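Erythrocyte binding antigen 140 (Plasmodium falciparum, PDB 4GF2) probably binds a receptor on the host erythrocyte surface during parasite invasion, through a mostly helical region that carries two Duffy binding domains. Local coordinates at residues A[52-55]-A[56-60]; A[278-282]-A[283-287]; A[360-363]-A[364-367]. The protein carries 3 engineered substitutions. All coordinates share one frame; numbering follows the deposited sequence.

In the fold
Going along the chain from the N terminus, contact 1 (52-55 with 56-60) comes first, turning the loop after helix 46-49 into helix 56-78 in the first Duffy binding domain. Contact 2 (278-282 with 283-287) joins the end of helix 273-279 to the start of helix 285-293. Contact 3 (360-363 with 364-367) is the opening of helix 361-382 in the second Duffy binding domain. The three follow in series, with no nesting or crossing. Contact 1 lies far off, its centre about 65 Å from that of contact 2. Contacts 2 and 3 do touch: Glu366 of contact 3 reaches Thr284 of contact 2, tying helix 285-293 to helix 361-382.

Contact 1: A[52-55]-A[56-60]; sequences RLET and MEKFK
Thr55 swings OG1 between its own backbone N and carbonyl carbon (chi1 66°), which aims the hydroxyl at the start of the following helix, where it takes the N-H of Lys58 (Thr55 OG1 to Lys58 N 3.2 Å). Lys58 in turn sets CG anti to its backbone N (chi1 -165°) and bends at chi2, laying its aliphatic part against the carboxylate of Glu54. Here Glu54 OE1 meets Lys58 CG at 3.3 Å, but it stays 5.1 Å from Lys58 NZ, so methylene contact rather than a salt bridge joins the two. The ammonium of Lys58 goes on to a long, weak ion pair with Glu61.

One turn on from Thr55, Phe59 N gives the first i to i+4 bond, to Thr55 O (3.0 Å, nearly straight at 164°). Thr55 therefore serves the helix with both oxygens. Leu53 brings CD1 to the edge of the Phe59 ring, 4.5 Å from Phe59 CD1, and its CD2 lies near Phe59 CA. Beyond them, Phe123 and Trp142 meet the same ring edge-to-face, carrying this apolar patch into the helical bundle. A threonine N-cap, with leucine and phenylalanine facing the interior beside it, starts helix 56-78 of the first Duffy binding domain.

Contact 2: A[278-282]-A[283-287]; sequences LCDCR and YTATI
Cys281, Arg282 and Tyr283 form the heart of a type I beta-turn, residues 281-284, that leads from helix 273-279 into helix 285-293, and the turn includes a cysteine sulfur-aromatic contact. Cys281 places SG anti to its backbone N (chi1 171°), which carries the sulfur over one face of the Tyr283 ring, 3.8 Å from the ring centroid. It sits off-centre toward the rim, closest to Tyr283 CD1 and Tyr283 CE1. The same sulfur is in a disulfide with Cys211, so the ring, which also meets Tyr208, packs on a fixed covalent crosslink.

The carbonyl of Cys281 closes the turn. Its oxygen accepts the N-H of Thr284 at 3.1 Å (Thr284 N to Cys281 O), from well above the carbonyl plane, and weakly those of Ala285 and Thr286. One sound bond and two weak ones thus meet at a single acceptor. Thr284 holds the N-cap position, yet its side chain makes no capping bond; its hydroxyl is hydrogen-bonded instead to Glu366 of helix 361-382.

Arg282 runs extended from CG to NE, side by side with Thr286 and pointing the same way. What touches is the root of the arginine: Thr286 OG1 lies 3.3 Å from Arg282 CA and 3.5 Å from Arg282 CG, while the guanidinium continues past it. Asp280 lays its CB against Ala285 CB at 4.0 Å, and its carboxylate makes a salt bridge with Lys289 one turn further up the helix. A water links Asp280 and Thr286, giving a hydrogen bond to Asp280 OD2 at 2.9 Å and sharing another with Thr286 OG1 at 3.1 Å.

Contact 3: A[360-363]-A[364-367]; sequences HEED and YKEH
From His360 to His367 the backbone runs as one continuous opening of an alpha-helix, with His360 at the N-cap position and four successive i to i+4 bonds. Tyr364 N lies 2.9 Å from His360 O, in the carbonyl plane. Lys365 N follows at 2.8 Å from Glu361 O, nearly on the line of that carbonyl. The other two, Glu366 N to Glu362 O and His367 N to Asp363 O, come in tilted from the carbonyl planes.

Side chains add little across the contact itself. Each residue of the second turn rests its CB against carbonyl oxygens of the first, as Glu366 CB does at 3.2 Å from Glu362 O. Lys365, with CG anti to its backbone N (chi1 -178°) and fully stretched beyond, brings NZ to 5.1 Å from Glu362 OE1, too far for a salt bridge. Asp363 and Glu366 put like charges near each other, Asp363 OD1 being 4.6 Å from Glu366 OE1. Arg216 makes a salt bridge with each of them, and this probably offsets their repulsion.

Tyr364 and His367 leave the helix on its buried side. The Tyr364 hydroxyl bonds to the Met420 carbonyl and its ring meets Trp445 edge-to-face, while His367 NE2 bonds to Leu350 O. The first turns of helix 361-382 thus pack on helices 415-427 and 435-457, and Glu366, whose OE2 is held by Thr284, reaches over to Ala285 and Ile288 on helix 285-293.

Contact 1: A[52-55]-A[56-60]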
loop_
_atom_site.group_PDB
_atom_site.type_symbol
_atom_site.label_atom_id
_atom_site.label_comp_id
_atom_site.label_asym_id
_atom_site.label_seq_id
_atom_site.Cartn_x
_atom_site.Cartn_y
_atom_site.Cartn_z
ATOM N N ARG A 52 -40.283 29.985 -25.015
ATOM C CA ARG A 52 -40.223 31.412 -24.733
ATOM C C ARG A 52 -40.878 31.726 -23.389
ATOM O O ARG A 52 -40.737 32.831 -22.866
ATOM C CB ARG A 52 -40.913 32.200 -25.845
ATOM C CG ARG A 52 -40.286 32.008 -27.216
ATOM C CD ARG A 52 -41.104 32.690 -28.303
ATOM N NE ARG A 52 -40.522 32.494 -29.630
ATOM C CZ ARG A 52 -40.669 31.394 -30.364
ATOM N NH1 ARG A 52 -41.381 30.368 -29.910
ATOM N NH2 ARG A 52 -40.099 31.314 -31.557
ATOM N N LEU A 53 -41.588 30.746 -22.831
ATOM C CA LEU A 53 -42.274 30.924 -21.556
ATOM C C LEU A 53 -43.095 32.209 -21.592
ATOM O O LEU A 53 -43.042 33.029 -20.675
ATOM C CB LEU A 53 -41.260 30.955 -20.411
ATOM C CG LEU A 53 -40.357 29.722 -20.317
ATOM C CD1 LEU A 53 -39.351 29.870 -19.190
ATOM C CD2 LEU A 53 -41.187 28.462 -20.123
ATOM N N GLU A 54 -43.863 32.363 -22.667
ATOM C CA GLU A 54 -44.576 33.604 -22.954
ATOM C C GLU A 54 -45.493 34.006 -21.807
ATOM O O GLU A 54 -45.568 35.179 -21.444
ATOM C CB GLU A 54 -45.403 33.472 -24.238
ATOM C CG GLU A 54 -44.675 32.812 -25.403
ATOM C CD GLU A 54 -44.833 31.303 -25.415
ATOM O OE1 GLU A 54 -45.751 30.799 -24.739
ATOM O OE2 GLU A 54 -44.036 30.620 -26.090
ATOM N N THR A 55 -46.195 33.027 -21.246
ATOM C CA THR A 55 -47.161 33.288 -20.190
ATOM C C THR A 55 -46.933 32.356 -19.010
ATOM O O THR A 55 -46.115 31.436 -19.077
ATOM C CB THR A 55 -48.593 33.082 -20.698
ATOM O OG1 THR A 55 -48.791 31.700 -21.019
ATOM C CG2 THR A 55 -48.852 33.934 -21.937
ATOM N N MET A 56 -47.664 32.595 -17.927
ATOM C CA MET A 56 -47.558 31.754 -16.745
ATOM C C MET A 56 -48.160 30.384 -17.025
ATOM O O MET A 56 -47.690 29.371 -16.504
ATOM C CB MET A 56 -48.266 32.400 -15.558
ATOM C CG MET A 56 -47.674 33.734 -15.132
ATOM S SD MET A 56 -47.333 33.810 -13.364
ATOM C CE MET A 56 -47.947 35.440 -12.984
ATOM N N GLU A 57 -49.207 30.355 -17.844
ATOM C CA GLU A 57 -49.810 29.093 -18.247
ATOM C C GLU A 57 -48.748 28.243 -18.930
ATOM O O GLU A 57 -48.623 27.050 -18.659
ATOM C CB GLU A 57 -50.992 29.322 -19.192
ATOM C CG GLU A 57 -52.136 30.121 -18.580
ATOM C CD GLU A 57 -53.370 30.148 -19.465
ATOM O OE1 GLU A 57 -53.574 29.185 -20.235
ATOM O OE2 GLU A 57 -54.138 31.134 -19.392
ATOM N N LYS A 58 -47.972 28.871 -19.807
ATOM C CA LYS A 58 -46.927 28.166 -20.530
ATOM C C LYS A 58 -45.874 27.646 -19.560
ATOM O O LYS A 58 -45.481 26.482 -19.624
ATOM C CB LYS A 58 -46.279 29.083 -21.568
ATOM C CG LYS A 58 -45.434 28.349 -22.598
ATOM C CD LYS A 58 -46.273 27.368 -23.400
ATOM C CE LYS A 58 -45.476 26.739 -24.526
ATOM N NZ LYS A 58 -46.287 25.742 -25.277
ATOM N N PHE A 59 -45.423 28.510 -18.656
ATOM C CA PHE A 59 -44.429 28.116 -17.666
ATOM C C PHE A 59 -44.899 26.892 -16.888
ATOM O O PHE A 59 -44.116 25.987 -16.608
ATOM C CB PHE A 59 -44.133 29.259 -16.695
ATOM C CG PHE A 59 -43.267 28.851 -15.538
ATOM C CD1 PHE A 59 -41.893 28.756 -15.684
ATOM C CD2 PHE A 59 -43.829 28.542 -14.310
ATOM C CE1 PHE A 59 -41.093 28.367 -14.624
ATOM C CE2 PHE A 59 -43.034 28.154 -13.245
ATOM C CZ PHE A 59 -41.661 28.067 -13.404
ATOM N N LYS A 60 -46.179 26.876 -16.539
ATOM C CA LYS A 60 -46.772 25.751 -15.831
ATOM C C LYS A 60 -46.712 24.505 -16.702
ATOM O O LYS A 60 -46.315 23.433 -16.245
ATOM C CB LYS A 60 -48.223 26.070 -15.469
ATOM C CG LYS A 60 -49.012 24.900 -14.906
ATOM C CD LYS A 60 -48.392 24.366 -13.626
ATOM C CE LYS A 60 -49.248 23.272 -13.004
ATOM N NZ LYS A 60 -50.560 23.781 -12.504
#

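Contact 2: A[278-282]-A[283-287]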
loop_
_atom_site.group_PDB
_atom_site.type_symbol
_atom_site.label_atom_id
_atom_site.label_comp_id
_atom_site.label_asym_id
_atom_site.label_seq_id
_atom_site.Cartn_x
_atom_site.Cartn_y
_atom_site.Cartn_z
ATOM N N LEU A 278 -10.108 -10.275 6.510
ATOM C CA LEU A 278 -10.334 -10.817 5.174
ATOM C C LEU A 278 -9.396 -10.240 4.120
ATOM O O LEU A 278 -9.221 -10.828 3.053
ATOM C CB LEU A 278 -11.776 -10.565 4.738
ATOM C CG LEU A 278 -12.874 -11.332 5.477
ATOM C CD1 LEU A 278 -14.224 -11.010 4.863
ATOM C CD2 LEU A 278 -12.620 -12.831 5.450
ATOM N N CYS A 279 -8.797 -9.090 4.414
ATOM C CA CYS A 279 -8.065 -8.347 3.393
ATOM C C CYS A 279 -6.586 -8.146 3.699
ATOM O O CYS A 279 -5.845 -7.645 2.859
ATOM C CB CYS A 279 -8.732 -6.995 3.158
ATOM S SG CYS A 279 -10.334 -7.126 2.348
ATOM N N ASP A 280 -6.158 -8.530 4.897
ATOM C CA ASP A 280 -4.735 -8.517 5.224
ATOM C C ASP A 280 -4.112 -9.862 4.874
ATOM O O ASP A 280 -4.553 -10.905 5.362
ATOM C CB ASP A 280 -4.516 -8.228 6.711
ATOM C CG ASP A 280 -4.684 -6.760 7.055
ATOM O OD1 ASP A 280 -5.135 -5.991 6.181
ATOM O OD2 ASP A 280 -4.366 -6.377 8.203
ATOM N N CYS A 281 -3.097 -9.837 4.015
ATOM C CA CYS A 281 -2.309 -11.029 3.738
ATOM C C CYS A 281 -1.539 -11.397 5.002
ATOM O O CYS A 281 -0.657 -10.658 5.447
ATOM C CB CYS A 281 -1.354 -10.788 2.568
ATOM S SG CYS A 281 -0.142 -12.115 2.303
ATOM N N ARG A 282 -1.872 -12.544 5.579
ATOM C CA ARG A 282 -1.389 -12.887 6.911
ATOM C C ARG A 282 0.094 -13.248 6.980
ATOM O O ARG A 282 0.667 -13.272 8.068
ATOM C CB ARG A 282 -2.254 -13.995 7.520
ATOM C CG ARG A 282 -3.612 -13.484 7.982
ATOM C CD ARG A 282 -4.576 -14.596 8.358
ATOM N NE ARG A 282 -5.906 -14.061 8.640
ATOM C CZ ARG A 282 -6.985 -14.798 8.891
ATOM N NH1 ARG A 282 -6.912 -16.123 8.901
ATOM N NH2 ARG A 282 -8.144 -14.204 9.132
ATOM N N TYR A 283 0.726 -13.521 5.841
ATOM C CA TYR A 283 2.165 -13.781 5.857
ATOM C C TYR A 283 2.990 -12.562 5.429
ATOM O O TYR A 283 4.206 -12.656 5.263
ATOM C CB TYR A 283 2.545 -15.063 5.080
ATOM C CG TYR A 283 2.353 -15.073 3.576
ATOM C CD1 TYR A 283 2.841 -14.051 2.770
ATOM C CD2 TYR A 283 1.726 -16.148 2.958
ATOM C CE1 TYR A 283 2.675 -14.085 1.396
ATOM C CE2 TYR A 283 1.559 -16.191 1.590
ATOM C CZ TYR A 283 2.035 -15.161 0.813
ATOM O OH TYR A 283 1.864 -15.211 -0.552
ATOM N N THR A 284 2.325 -11.419 5.273
ATOM C CA THR A 284 3.017 -10.143 5.128
ATOM C C THR A 284 2.409 -9.070 6.031
ATOM O O THR A 284 3.014 -8.678 7.025
ATOM C CB THR A 284 3.028 -9.626 3.666
ATOM O OG1 THR A 284 1.872 -10.099 2.964
ATOM C CG2 THR A 284 4.274 -10.104 2.948
ATOM N N ALA A 285 1.208 -8.611 5.695
ATOM C CA ALA A 285 0.614 -7.460 6.367
ATOM C C ALA A 285 0.480 -7.680 7.870
ATOM O O ALA A 285 0.879 -6.831 8.668
ATOM C CB ALA A 285 -0.738 -7.141 5.761
ATOM N N THR A 286 -0.080 -8.820 8.255
ATOM C CA THR A 286 -0.309 -9.119 9.663
ATOM C C THR A 286 0.979 -9.036 10.490
ATOM O O THR A 286 1.002 -8.409 11.546
ATOM C CB THR A 286 -0.942 -10.510 9.839
ATOM O OG1 THR A 286 -2.194 -10.555 9.145
ATOM C CG2 THR A 286 -1.174 -10.814 11.311
ATOM N N ILE A 287 2.049 -9.662 10.011
ATOM C CA ILE A 287 3.306 -9.664 10.756
ATOM C C ILE A 287 3.944 -8.275 10.750
ATOM O O ILE A 287 4.502 -7.835 11.756
ATOM C CB ILE A 287 4.311 -10.694 10.204
ATOM C CG1 ILE A 287 3.682 -12.090 10.191
ATOM C CG2 ILE A 287 5.572 -10.704 11.056
ATOM C CD1 ILE A 287 4.653 -13.208 9.841
HETATM O O HOH W 1 -3.714 -8.218 10.390
#

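Contact 3: A[360-363]-A[364-367]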
loop_
_atom_site.group_PDB
_atom_site.type_symbol
_atom_site.label_atom_id
_atom_site.label_comp_id
_atom_site.label_asym_id
_atom_site.label_seq_id
_atom_site.Cartn_x
_atom_site.Cartn_y
_atom_site.Cartn_z
ATOM N N HIS A 360 2.441 -1.892 -7.990
ATOM C CA HIS A 360 1.792 -1.148 -6.919
ATOM C C HIS A 360 2.781 -0.937 -5.777
ATOM O O HIS A 360 3.329 -1.897 -5.236
ATOM C CB HIS A 360 0.548 -1.888 -6.420
ATOM C CG HIS A 360 -0.517 -2.054 -7.460
ATOM N ND1 HIS A 360 -1.216 -0.989 -7.987
ATOM C CD2 HIS A 360 -1.010 -3.161 -8.066
ATOM C CE1 HIS A 360 -2.088 -1.432 -8.875
ATOM N NE2 HIS A 360 -1.984 -2.747 -8.941
ATOM N N GLU A 361 3.009 0.320 -5.415
ATOM C CA GLU A 361 3.993 0.643 -4.389
ATOM C C GLU A 361 3.683 -0.014 -3.048
ATOM O O GLU A 361 4.583 -0.526 -2.386
ATOM C CB GLU A 361 4.125 2.155 -4.194
ATOM C CG GLU A 361 5.388 2.526 -3.418
ATOM C CD GLU A 361 5.451 3.986 -3.018
ATOM O OE1 GLU A 361 5.121 4.856 -3.853
ATOM O OE2 GLU A 361 5.841 4.263 -1.864
ATOM N N GLU A 362 2.418 0.009 -2.645
ATOM C CA GLU A 362 2.031 -0.534 -1.347
ATOM C C GLU A 362 2.260 -2.038 -1.287
ATOM O O GLU A 362 2.695 -2.562 -0.265
ATOM C CB GLU A 362 0.573 -0.204 -1.024
ATOM C CG GLU A 362 0.329 1.268 -0.722
ATOM C CD GLU A 362 1.246 1.805 0.368
ATOM O OE1 GLU A 362 1.484 1.086 1.364
ATOM O OE2 GLU A 362 1.735 2.946 0.225
ATOM N N ASP A 363 1.972 -2.730 -2.383
ATOM C CA ASP A 363 2.245 -4.159 -2.457
ATOM C C ASP A 363 3.745 -4.383 -2.393
ATOM O O ASP A 363 4.224 -5.297 -1.723
ATOM C CB ASP A 363 1.685 -4.758 -3.746
ATOM C CG ASP A 363 0.174 -4.841 -3.745
ATOM O OD1 ASP A 363 -0.425 -4.745 -2.655
ATOM O OD2 ASP A 363 -0.418 -5.010 -4.833
ATOM N N TYR A 364 4.493 -3.539 -3.091
ATOM C CA TYR A 364 5.934 -3.703 -3.148
ATOM C C TYR A 364 6.544 -3.480 -1.768
ATOM O O TYR A 364 7.391 -4.254 -1.324
ATOM C CB TYR A 364 6.549 -2.743 -4.164
ATOM C CG TYR A 364 8.013 -2.999 -4.385
ATOM C CD1 TYR A 364 8.965 -2.389 -3.588
ATOM C CD2 TYR A 364 8.446 -3.872 -5.375
ATOM C CE1 TYR A 364 10.308 -2.627 -3.774
ATOM C CE2 TYR A 364 9.792 -4.118 -5.570
ATOM C CZ TYR A 364 10.718 -3.490 -4.764
ATOM O OH TYR A 364 12.063 -3.721 -4.939
ATOM N N LYS A 365 6.103 -2.425 -1.092
ATOM C CA LYS A 365 6.584 -2.117 0.248
ATOM C C LYS A 365 6.263 -3.284 1.175
ATOM O O LYS A 365 7.117 -3.767 1.921
ATOM C CB LYS A 365 5.921 -0.836 0.754
ATOM C CG LYS A 365 6.374 -0.388 2.132
ATOM C CD LYS A 365 5.585 0.828 2.603
ATOM C CE LYS A 365 6.022 1.274 3.992
ATOM N NZ LYS A 365 5.234 2.443 4.476
ATOM N N GLU A 366 5.023 -3.749 1.100
ATOM C CA GLU A 366 4.565 -4.851 1.928
ATOM C C GLU A 366 5.423 -6.097 1.696
ATOM O O GLU A 366 5.769 -6.802 2.646
ATOM C CB GLU A 366 3.092 -5.129 1.636
ATOM C CG GLU A 366 2.474 -6.204 2.489
ATOM C CD GLU A 366 0.975 -6.320 2.275
ATOM O OE1 GLU A 366 0.346 -5.317 1.877
ATOM O OE2 GLU A 366 0.428 -7.419 2.504
ATOM N N HIS A 367 5.787 -6.356 0.442
ATOM C CA HIS A 367 6.628 -7.507 0.136
ATOM C C HIS A 367 8.041 -7.353 0.694
ATOM O O HIS A 367 8.614 -8.304 1.228
ATOM C CB HIS A 367 6.716 -7.744 -1.368
ATOM C CG HIS A 367 7.579 -8.910 -1.736
ATOM N ND1 HIS A 367 7.060 -10.141 -2.076
ATOM C CD2 HIS A 367 8.927 -9.042 -1.788
ATOM C CE1 HIS A 367 8.050 -10.979 -2.331
ATOM N NE2 HIS A 367 9.193 -10.337 -2.162
#